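Local structure of penicillin-binding protein (Bacillus halodurans, 3TG9) at residues S101-Y106 / H151-G156; D132-F137 / F157-L162; D113-L118 / Y218-I223. The protein probably binds penicillin-type beta-lactams and belongs to the serine beta-lactamase and penicillin-binding protein family, though its own substrate and reaction are not established. All coordinates share one frame; numbering follows the deposited sequence.

Interaction 1. Residues S101-Y106 / H151-G156; sequences SGVPDY and HYNNAG
Asp105 and Ala155 bring the two backbones closest, their CA atoms 4.9 Å apart, where the loop 101-106 passes over the turn that leads into helix 155-168. Two backbone N-H groups of this turn point at the Asp105 carboxylate. Asn154 N donates to Asp105 OD2 in a nearly straight bond (3.0 Å), and Ala155 N donates to Asp105 OD1 (3.0 Å). Both come from above the carboxylate plane. With CG anti to the backbone N (chi1 -158°), the Asp105 side chain swings back over the turn. This acceptor at the start of a helix would probably be stabilised as an anion. The Asn153 amide stacks on the carboxylate, the planes 8° apart. Asn153 OD1 caps the helix, accepting from Gly156 N at 2.6 Å. Asn153 ND2 gives a weak, bent bond to Val103 O (2.8 Å, 118°). Val103 CG2 lies 3.5 Å from Asn153 ND2. The Tyr106 ring meets Ala155 CB through CD2 at 4.0 Å, and its OH is bonded to Asp227. Tyr152 and Asn154 both bond Lys58, and Tyr152 also bonds Ser55. These residues fit the SxxK and YxN motifs of the family, consistent with an active site. The contact thus holds the loop after helix 93-98 against the start of helix 155-168, beside Lys58 at the start of helix 58-70.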
loop_
_atom_site.group_PDB
_atom_site.type_symbol
_atom_site.label_atom_id
_atom_site.label_comp_id
_atom_site.label_asym_id
_atom_site.label_seq_id
_atom_site.Cartn_x
_atom_site.Cartn_y
_atom_site.Cartn_z
ATOM N N SER B 101 -5.068 0.941 -33.591
ATOM C CA SER B 101 -3.822 0.231 -33.880
ATOM C C SER B 101 -3.971 -1.278 -34.026
ATOM O O SER B 101 -3.161 -1.922 -34.691
ATOM C CB SER B 101 -2.798 0.504 -32.783
ATOM O OG SER B 101 -3.099 -0.256 -31.623
ATOM N N GLY B 102 -4.984 -1.840 -33.375
ATOM C CA GLY B 102 -5.187 -3.276 -33.380
ATOM C C GLY B 102 -4.285 -4.083 -32.458
ATOM O O GLY B 102 -4.431 -5.301 -32.376
ATOM N N VAL B 103 -3.351 -3.428 -31.770
ATOM C CA VAL B 103 -2.457 -4.136 -30.848
ATOM C C VAL B 103 -3.236 -4.889 -29.770
ATOM O O VAL B 103 -4.366 -4.519 -29.445
ATOM C CB VAL B 103 -1.446 -3.182 -30.161
ATOM C CG1 VAL B 103 -0.555 -2.526 -31.192
ATOM C CG2 VAL B 103 -2.168 -2.133 -29.322
ATOM N N PRO B 104 -2.640 -5.960 -29.217
ATOM C CA PRO B 104 -3.274 -6.632 -28.079
ATOM C C PRO B 104 -3.165 -5.739 -26.849
ATOM O O PRO B 104 -2.218 -4.959 -26.740
ATOM C CB PRO B 104 -2.420 -7.882 -27.892
ATOM C CG PRO B 104 -1.076 -7.503 -28.420
ATOM C CD PRO B 104 -1.315 -6.521 -29.533
ATOM N N ASP B 105 -4.129 -5.852 -25.943
ATOM C CA ASP B 105 -4.181 -5.031 -24.739
ATOM C C ASP B 105 -3.858 -5.928 -23.552
ATOM O O ASP B 105 -4.030 -7.144 -23.632
ATOM C CB ASP B 105 -5.595 -4.472 -24.596
ATOM C CG ASP B 105 -5.659 -3.221 -23.734
ATOM O OD1 ASP B 105 -4.710 -2.961 -22.959
ATOM O OD2 ASP B 105 -6.678 -2.503 -23.849
ATOM N N TYR B 106 -3.382 -5.355 -22.451
ATOM C CA TYR B 106 -3.237 -6.144 -21.231
ATOM C C TYR B 106 -4.514 -6.053 -20.396
ATOM O O TYR B 106 -4.703 -6.804 -19.441
ATOM C CB TYR B 106 -2.007 -5.715 -20.427
ATOM C CG TYR B 106 -2.111 -4.350 -19.770
ATOM C CD1 TYR B 106 -2.443 -4.227 -18.426
ATOM C CD2 TYR B 106 -1.860 -3.191 -20.490
ATOM C CE1 TYR B 106 -2.531 -2.985 -17.812
ATOM C CE2 TYR B 106 -1.945 -1.942 -19.885
ATOM C CZ TYR B 106 -2.283 -1.847 -18.549
ATOM O OH TYR B 106 -2.371 -0.610 -17.953
ATOM N N HIS B 151 -11.098 0.662 -31.192
ATOM C CA HIS B 151 -11.157 -0.205 -30.026
ATOM C C HIS B 151 -10.301 0.341 -28.887
ATOM O O HIS B 151 -9.068 0.304 -28.952
ATOM C CB HIS B 151 -10.698 -1.614 -30.391
ATOM C CG HIS B 151 -11.049 -2.643 -29.362
ATOM N ND1 HIS B 151 -10.247 -2.916 -28.279
ATOM C CD2 HIS B 151 -12.126 -3.459 -29.251
ATOM C CE1 HIS B 151 -10.807 -3.859 -27.544
ATOM N NE2 HIS B 151 -11.949 -4.207 -28.113
ATOM N N TYR B 152 -10.956 0.847 -27.845
ATOM C CA TYR B 152 -10.234 1.448 -26.720
ATOM C C TYR B 152 -9.171 0.503 -26.164
ATOM O O TYR B 152 -9.468 -0.623 -25.776
ATOM C CB TYR B 152 -11.194 1.885 -25.610
ATOM C CG TYR B 152 -10.551 2.817 -24.607
ATOM C CD1 TYR B 152 -10.471 4.180 -24.855
ATOM C CD2 TYR B 152 -10.007 2.331 -23.416
ATOM C CE1 TYR B 152 -9.877 5.047 -23.940
ATOM C CE2 TYR B 152 -9.409 3.187 -22.493
ATOM C CZ TYR B 152 -9.350 4.547 -22.764
ATOM O OH TYR B 152 -8.764 5.415 -21.863
ATOM N N ASN B 153 -7.935 0.984 -26.125
ATOM C CA ASN B 153 -6.786 0.140 -25.854
ATOM C C ASN B 153 -5.768 0.822 -24.934
ATOM O O ASN B 153 -5.207 1.867 -25.275
ATOM C CB ASN B 153 -6.128 -0.239 -27.182
ATOM C CG ASN B 153 -5.071 -1.306 -27.031
ATOM O OD1 ASN B 153 -4.107 -1.136 -26.296
ATOM N ND2 ASN B 153 -5.242 -2.413 -27.746
ATOM N N ASN B 154 -5.517 0.214 -23.778
ATOM C CA ASN B 154 -4.602 0.778 -22.796
ATOM C C ASN B 154 -3.134 0.540 -23.138
ATOM O O ASN B 154 -2.300 1.451 -23.035
ATOM C CB ASN B 154 -4.936 0.231 -21.415
ATOM C CG ASN B 154 -6.270 0.726 -20.914
ATOM O OD1 ASN B 154 -6.449 1.920 -20.682
ATOM N ND2 ASN B 154 -7.217 -0.183 -20.745
ATOM N N ALA B 155 -2.826 -0.684 -23.558
ATOM C CA ALA B 155 -1.468 -1.023 -23.970
ATOM C C ALA B 155 -1.006 -0.070 -25.069
ATOM O O ALA B 155 0.163 0.304 -25.134
ATOM C CB ALA B 155 -1.397 -2.477 -24.438
ATOM N N GLY B 156 -1.936 0.337 -25.923
ATOM C CA GLY B 156 -1.619 1.275 -26.982
ATOM C C GLY B 156 -1.061 2.585 -26.461
ATOM O O GLY B 156 -0.246 3.232 -27.121
#

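Interaction 2. Residues D132-F137 / F157-L162; sequences DFLPLF and FILLGL
Phe133 and Ile158 make the CH-pi contact of this wholly apolar interface. Ile158 CD1 stands over one face of the Phe133 ring, 4.0 Å from its centroid and 15° off the normal. The two side chains cross at about a right angle. In Ile158, CG1 is anti to the carbonyl carbon (chi1 -67°), and CD1 at its end meets the ring. Its other branch, CG2, is 4.0 Å from Phe133 CB.

A second aromatic contact uses an edge. Leu159 CD2 lies in the plane of the Phe137 ring, 3.9 Å from CZ, and the two side chains slide past each other in opposite directions. Ile158 CG2 is near the same edge, 4.4 Å from Phe137 CZ. The two rings are therefore used differently, one by its face and one by its rim.

The remaining contacts join leucines. Leu134 and Leu162 meet tip to tip, CD1 to CD1 at 3.8 Å. Leu134 CD2 also reaches Leu159 CD2 at 4.2 Å, the two side chains crossing at about a right angle. No hydrogen bond crosses the interface, so shape and apolar contact hold it.

Residues 132-136 have helical backbone angles, and Leu136 N bonds Phe133 O. This turn lies against one side of helix 155-168, over Ile158, Leu159 and Leu162. Leu159 and Leu160 both touch helix 93-98, and Leu160 also touches helix 58-70. Helix 155-168 thus joins the turn to these two helices in the helical part of the fold.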
loop_
_atom_site.group_PDB
_atom_site.type_symbol
_atom_site.label_atom_id
_atom_site.label_comp_id
_atom_site.label_asym_id
_atom_site.label_seq_id
_atom_site.Cartn_x
_atom_site.Cartn_y
_atom_site.Cartn_z
ATOM N N ASP B 132 7.842 -2.247 -18.021
ATOM C CA ASP B 132 7.400 -3.356 -17.180
ATOM C C ASP B 132 6.046 -3.897 -17.644
ATOM O O ASP B 132 5.665 -5.015 -17.306
ATOM C CB ASP B 132 7.347 -2.942 -15.703
ATOM C CG ASP B 132 8.716 -2.602 -15.146
ATOM O OD1 ASP B 132 9.699 -3.271 -15.529
ATOM O OD2 ASP B 132 8.819 -1.666 -14.326
ATOM N N PHE B 133 5.325 -3.105 -18.426
ATOM C CA PHE B 133 4.036 -3.542 -18.950
ATOM C C PHE B 133 4.183 -4.414 -20.196
ATOM O O PHE B 133 3.285 -5.188 -20.517
ATOM C CB PHE B 133 3.137 -2.339 -19.255
ATOM C CG PHE B 133 2.689 -1.579 -18.027
ATOM C CD1 PHE B 133 1.385 -1.695 -17.563
ATOM C CD2 PHE B 133 3.566 -0.747 -17.347
ATOM C CE1 PHE B 133 0.963 -0.997 -16.446
ATOM C CE2 PHE B 133 3.153 -0.051 -16.222
ATOM C CZ PHE B 133 1.849 -0.179 -15.769
ATOM N N LEU B 134 5.306 -4.285 -20.898
ATOM C CA LEU B 134 5.489 -4.961 -22.189
ATOM C C LEU B 134 5.187 -6.464 -22.175
ATOM O O LEU B 134 4.438 -6.953 -23.029
ATOM C CB LEU B 134 6.899 -4.719 -22.734
ATOM C CG LEU B 134 7.083 -3.417 -23.503
ATOM C CD1 LEU B 134 8.566 -3.112 -23.658
ATOM C CD2 LEU B 134 6.355 -3.464 -24.862
ATOM N N PRO B 135 5.770 -7.201 -21.212
ATOM C CA PRO B 135 5.546 -8.649 -21.175
ATOM C C PRO B 135 4.068 -8.999 -21.069
ATOM O O PRO B 135 3.677 -10.090 -21.486
ATOM C CB PRO B 135 6.267 -9.084 -19.897
ATOM C CG PRO B 135 7.291 -8.041 -19.662
ATOM C CD PRO B 135 6.662 -6.757 -20.126
ATOM N N LEU B 136 3.262 -8.088 -20.529
ATOM C CA LEU B 136 1.839 -8.346 -20.287
ATOM C C LEU B 136 0.993 -8.413 -21.558
ATOM O O LEU B 136 -0.184 -8.784 -21.501
ATOM C CB LEU B 136 1.247 -7.285 -19.349
ATOM C CG LEU B 136 1.888 -7.122 -17.968
ATOM C CD1 LEU B 136 1.159 -6.059 -17.160
ATOM C CD2 LEU B 136 1.908 -8.455 -17.221
ATOM N N PHE B 137 1.573 -8.054 -22.699
ATOM C CA PHE B 137 0.791 -8.027 -23.937
ATOM C C PHE B 137 1.605 -8.181 -25.223
ATOM O O PHE B 137 1.052 -8.548 -26.264
ATOM C CB PHE B 137 -0.041 -6.743 -23.998
ATOM C CG PHE B 137 0.777 -5.487 -24.162
ATOM C CD1 PHE B 137 1.002 -4.946 -25.424
ATOM C CD2 PHE B 137 1.299 -4.830 -23.054
ATOM C CE1 PHE B 137 1.750 -3.777 -25.577
ATOM C CE2 PHE B 137 2.046 -3.659 -23.200
ATOM C CZ PHE B 137 2.271 -3.134 -24.459
ATOM N N PHE B 157 -1.498 2.995 -25.276
ATOM C CA PHE B 157 -0.964 4.225 -24.699
ATOM C C PHE B 157 0.297 3.991 -23.882
ATOM O O PHE B 157 1.075 4.919 -23.663
ATOM C CB PHE B 157 -2.035 5.015 -23.935
ATOM C CG PHE B 157 -2.743 6.020 -24.799
ATOM C CD1 PHE B 157 -3.565 5.601 -25.837
ATOM C CD2 PHE B 157 -2.552 7.378 -24.607
ATOM C CE1 PHE B 157 -4.208 6.523 -26.657
ATOM C CE2 PHE B 157 -3.184 8.310 -25.426
ATOM C CZ PHE B 157 -4.017 7.878 -26.451
ATOM N N ILE B 158 0.505 2.749 -23.449
ATOM C CA ILE B 158 1.811 2.355 -22.922
ATOM C C ILE B 158 2.851 2.482 -24.033
ATOM O O ILE B 158 3.909 3.080 -23.839
ATOM C CB ILE B 158 1.831 0.898 -22.407
ATOM C CG1 ILE B 158 0.941 0.746 -21.176
ATOM C CG2 ILE B 158 3.262 0.484 -22.092
ATOM C CD1 ILE B 158 1.444 1.528 -19.978
ATOM N N LEU B 159 2.538 1.913 -25.200
ATOM C CA LEU B 159 3.440 1.975 -26.351
ATOM C C LEU B 159 3.801 3.416 -26.715
ATOM O O LEU B 159 4.958 3.717 -27.012
ATOM C CB LEU B 159 2.845 1.237 -27.555
ATOM C CG LEU B 159 2.669 -0.279 -27.371
ATOM C CD1 LEU B 159 1.867 -0.905 -28.507
ATOM C CD2 LEU B 159 4.019 -0.964 -27.212
ATOM N N LEU B 160 2.813 4.306 -26.695
ATOM C CA LEU B 160 3.083 5.721 -26.926
ATOM C C LEU B 160 4.049 6.280 -25.865
ATOM O O LEU B 160 4.943 7.063 -26.174
ATOM C CB LEU B 160 1.779 6.522 -26.965
ATOM C CG LEU B 160 0.898 6.434 -28.225
ATOM C CD1 LEU B 160 -0.420 7.167 -28.015
ATOM C CD2 LEU B 160 1.609 6.980 -29.462
ATOM N N GLY B 161 3.871 5.869 -24.615
ATOM C CA GLY B 161 4.764 6.303 -23.552
ATOM C C GLY B 161 6.196 5.879 -23.811
ATOM O O GLY B 161 7.141 6.640 -23.593
ATOM N N LEU B 162 6.354 4.646 -24.282
ATOM C CA LEU B 162 7.664 4.123 -24.640
ATOM C C LEU B 162 8.278 4.900 -25.807
ATOM O O LEU B 162 9.494 5.051 -25.892
ATOM C CB LEU B 162 7.568 2.630 -24.954
ATOM C CG LEU B 162 7.329 1.816 -23.680
ATOM C CD1 LEU B 162 7.063 0.348 -23.971
ATOM C CD2 LEU B 162 8.515 1.975 -22.742
#

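Interaction 3. Residues D113-L118 / Y218-I223; sequences DDFEDL and YSLPVI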
loop_
_atom_site.group_PDB
_atom_site.type_symbol
_atom_site.label_atom_id
_atom_site.label_comp_id
_atom_site.label_asym_id
_atom_site.label_seq_id
_atom_site.Cartn_x
_atom_site.Cartn_y
_atom_site.Cartn_z
ATOM N N ASP B 113 -13.498 -5.999 -16.623
ATOM C CA ASP B 113 -13.566 -4.862 -15.708
ATOM C C ASP B 113 -12.887 -5.206 -14.387
ATOM O O ASP B 113 -13.023 -4.476 -13.406
ATOM C CB ASP B 113 -15.023 -4.454 -15.449
ATOM C CG ASP B 113 -15.816 -5.526 -14.695
ATOM O OD1 ASP B 113 -15.298 -6.648 -14.506
ATOM O OD2 ASP B 113 -16.969 -5.244 -14.294
ATOM N N ASP B 114 -12.159 -6.323 -14.377
ATOM C CA ASP B 114 -11.533 -6.851 -13.167
ATOM C C ASP B 114 -10.067 -6.411 -13.054
ATOM O O ASP B 114 -9.154 -7.244 -12.993
ATOM C CB ASP B 114 -11.641 -8.380 -13.162
ATOM C CG ASP B 114 -11.367 -8.993 -11.793
ATOM O OD1 ASP B 114 -11.024 -8.249 -10.839
ATOM O OD2 ASP B 114 -11.495 -10.236 -11.685
ATOM N N PHE B 115 -9.860 -5.095 -13.030
ATOM C CA PHE B 115 -8.523 -4.498 -13.001
ATOM C C PHE B 115 -7.649 -5.134 -11.912
ATOM O O PHE B 115 -6.514 -5.554 -12.170
ATOM C CB PHE B 115 -8.621 -2.967 -12.815
ATOM C CG PHE B 115 -7.388 -2.210 -13.257
ATOM C CD1 PHE B 115 -7.066 -2.098 -14.603
ATOM C CD2 PHE B 115 -6.557 -1.600 -12.329
ATOM C CE1 PHE B 115 -5.933 -1.398 -15.017
ATOM C CE2 PHE B 115 -5.427 -0.898 -12.738
ATOM C CZ PHE B 115 -5.116 -0.799 -14.087
ATOM N N GLU B 116 -8.182 -5.229 -10.700
ATOM C CA GLU B 116 -7.394 -5.788 -9.613
ATOM C C GLU B 116 -6.841 -7.172 -9.945
ATOM O O GLU B 116 -5.691 -7.477 -9.622
ATOM C CB GLU B 116 -8.173 -5.823 -8.296
ATOM C CG GLU B 116 -7.262 -6.081 -7.088
ATOM C CD GLU B 116 -7.952 -5.869 -5.755
ATOM O OE1 GLU B 116 -9.117 -5.424 -5.739
ATOM O OE2 GLU B 116 -7.325 -6.151 -4.711
ATOM N N ASP B 117 -7.643 -8.002 -10.603
ATOM C CA ASP B 117 -7.248 -9.387 -10.873
ATOM C C ASP B 117 -6.006 -9.529 -11.765
ATOM O O ASP B 117 -5.430 -10.620 -11.878
ATOM C CB ASP B 117 -8.406 -10.166 -11.485
ATOM C CG ASP B 117 -8.148 -11.658 -11.514
ATOM O OD1 ASP B 117 -7.942 -12.246 -10.424
ATOM O OD2 ASP B 117 -8.151 -12.241 -12.625
ATOM N N LEU B 118 -5.605 -8.430 -12.397
ATOM C CA LEU B 118 -4.410 -8.410 -13.236
ATOM C C LEU B 118 -3.154 -8.578 -12.394
ATOM O O LEU B 118 -2.126 -9.073 -12.865
ATOM C CB LEU B 118 -4.317 -7.085 -13.995
ATOM C CG LEU B 118 -5.183 -6.880 -15.238
ATOM C CD1 LEU B 118 -6.656 -7.064 -14.920
ATOM C CD2 LEU B 118 -4.921 -5.502 -15.808
ATOM N N TYR B 218 -3.096 -1.926 -3.620
ATOM C CA TYR B 218 -2.675 -3.148 -4.285
ATOM C C TYR B 218 -3.541 -3.454 -5.500
ATOM O O TYR B 218 -3.516 -4.575 -6.011
ATOM C CB TYR B 218 -2.697 -4.329 -3.305
ATOM C CG TYR B 218 -1.966 -4.048 -2.018
ATOM C CD1 TYR B 218 -0.583 -3.948 -1.998
ATOM C CD2 TYR B 218 -2.655 -3.860 -0.824
ATOM C CE1 TYR B 218 0.097 -3.677 -0.823
ATOM C CE2 TYR B 218 -1.983 -3.592 0.361
ATOM C CZ TYR B 218 -0.607 -3.506 0.351
ATOM O OH TYR B 218 0.080 -3.255 1.509
ATOM N N SER B 219 -4.290 -2.454 -5.962
ATOM C CA SER B 219 -5.239 -2.628 -7.058
ATOM C C SER B 219 -4.822 -1.933 -8.353
ATOM O O SER B 219 -5.405 -2.189 -9.407
ATOM C CB SER B 219 -6.617 -2.104 -6.651
ATOM O OG SER B 219 -7.068 -2.725 -5.468
ATOM N N LEU B 220 -3.838 -1.041 -8.268
ATOM C CA LEU B 220 -3.354 -0.298 -9.436
ATOM C C LEU B 220 -1.843 -0.476 -9.572
ATOM O O LEU B 220 -1.184 -0.854 -8.610
ATOM C CB LEU B 220 -3.657 1.196 -9.286
ATOM C CG LEU B 220 -5.066 1.732 -9.561
ATOM C CD1 LEU B 220 -6.106 1.140 -8.631
ATOM C CD2 LEU B 220 -5.059 3.250 -9.449
ATOM N N PRO B 221 -1.289 -0.208 -10.768
ATOM C CA PRO B 221 0.173 -0.131 -10.849
ATOM C C PRO B 221 0.673 0.865 -9.803
ATOM O O PRO B 221 0.006 1.871 -9.526
ATOM C CB PRO B 221 0.415 0.395 -12.265
ATOM C CG PRO B 221 -0.791 -0.069 -13.044
ATOM C CD PRO B 221 -1.937 0.001 -12.079
ATOM N N VAL B 222 1.831 0.588 -9.221
ATOM C CA VAL B 222 2.280 1.326 -8.051
ATOM C C VAL B 222 2.421 2.810 -8.371
ATOM O O VAL B 222 2.299 3.653 -7.489
ATOM C CB VAL B 222 3.601 0.753 -7.498
ATOM C CG1 VAL B 222 4.665 0.746 -8.576
ATOM C CG2 VAL B 222 4.068 1.531 -6.259
ATOM N N ILE B 223 2.661 3.124 -9.639
ATOM C CA ILE B 223 2.808 4.508 -10.060
ATOM C C ILE B 223 2.077 4.674 -11.379
ATOM O O ILE B 223 1.945 3.720 -12.140
ATOM C CB ILE B 223 4.297 4.922 -10.201
ATOM C CG1 ILE B 223 4.426 6.421 -10.494
ATOM C CG2 ILE B 223 4.982 4.116 -11.286
ATOM C CD1 ILE B 223 5.870 6.907 -10.518
HETATM O O HOH W 1 -4.892 -6.967 -5.110
#
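Phe115 turns the edge of its ring to the backbone of 219-221. Ser219 O is 3.2 Å from Phe115 CD2, and Pro221 CD is 3.7 Å from Phe115 CE2. Both lie near the ring plane, so the carbonyl oxygen faces the positively polarised C-H rim. CG of Phe115 is anti to the backbone N (chi1 -159°), which carries the ring across to the loop. The Phe115 and Pro221 side chains cross at about a right angle. Leu220 CG adds an apolar contact, 4.1 Å from Phe115 CE2.

Glu116 runs alongside Ser219, where the two backbones come nearest, at 4.6 Å between CA atoms. Its chain is extended, and its CD lies 3.3 Å from Ser219 OG. Glu116 OE1 is near Ser219 OG, but the angle is poor for a hydrogen bond; a water makes the polar link. That water donates to Glu116 OE2 (2.6 Å) and to Tyr218 O (2.9 Å), bridging carboxylate and backbone. Glu116 OE2 also forms a salt bridge with Lys214, which would help to keep it charged.

Two more rings, Phe107 and Trp119, meet Phe115 edge-to-face. The Tyr218 hydroxyl turns away from this contact and bonds Leu217 O of the second subunit. The contact joins the loop after helix 93-98 to the loop between strands 213-215 and 231-232. Phe115 and Leu220 both touch Asp293, at the end of strand 284-293 of the large antiparallel sheet.

Interactions 1 and 2 lie about 10 Å apart, centre to centre, and share helix 155-168, the first at its start and the second on its next turns. Interaction 3 is about 17 Å from interaction 1 and 15 Å from interaction 2. Along the chain, 101-106, 113-118 and 132-137 come first, all between helices 93-98 and 155-168. Then follow 151-156, 157-162 and finally 218-223. The contacts touch: Ala155 packs on Phe137, Tyr106 on Phe133 and Leu118, and Phe133 on Pro221. Together they tie one long connection to a helix and to a distant loop, close to the probable active site, which interaction 1 reaches through Tyr152.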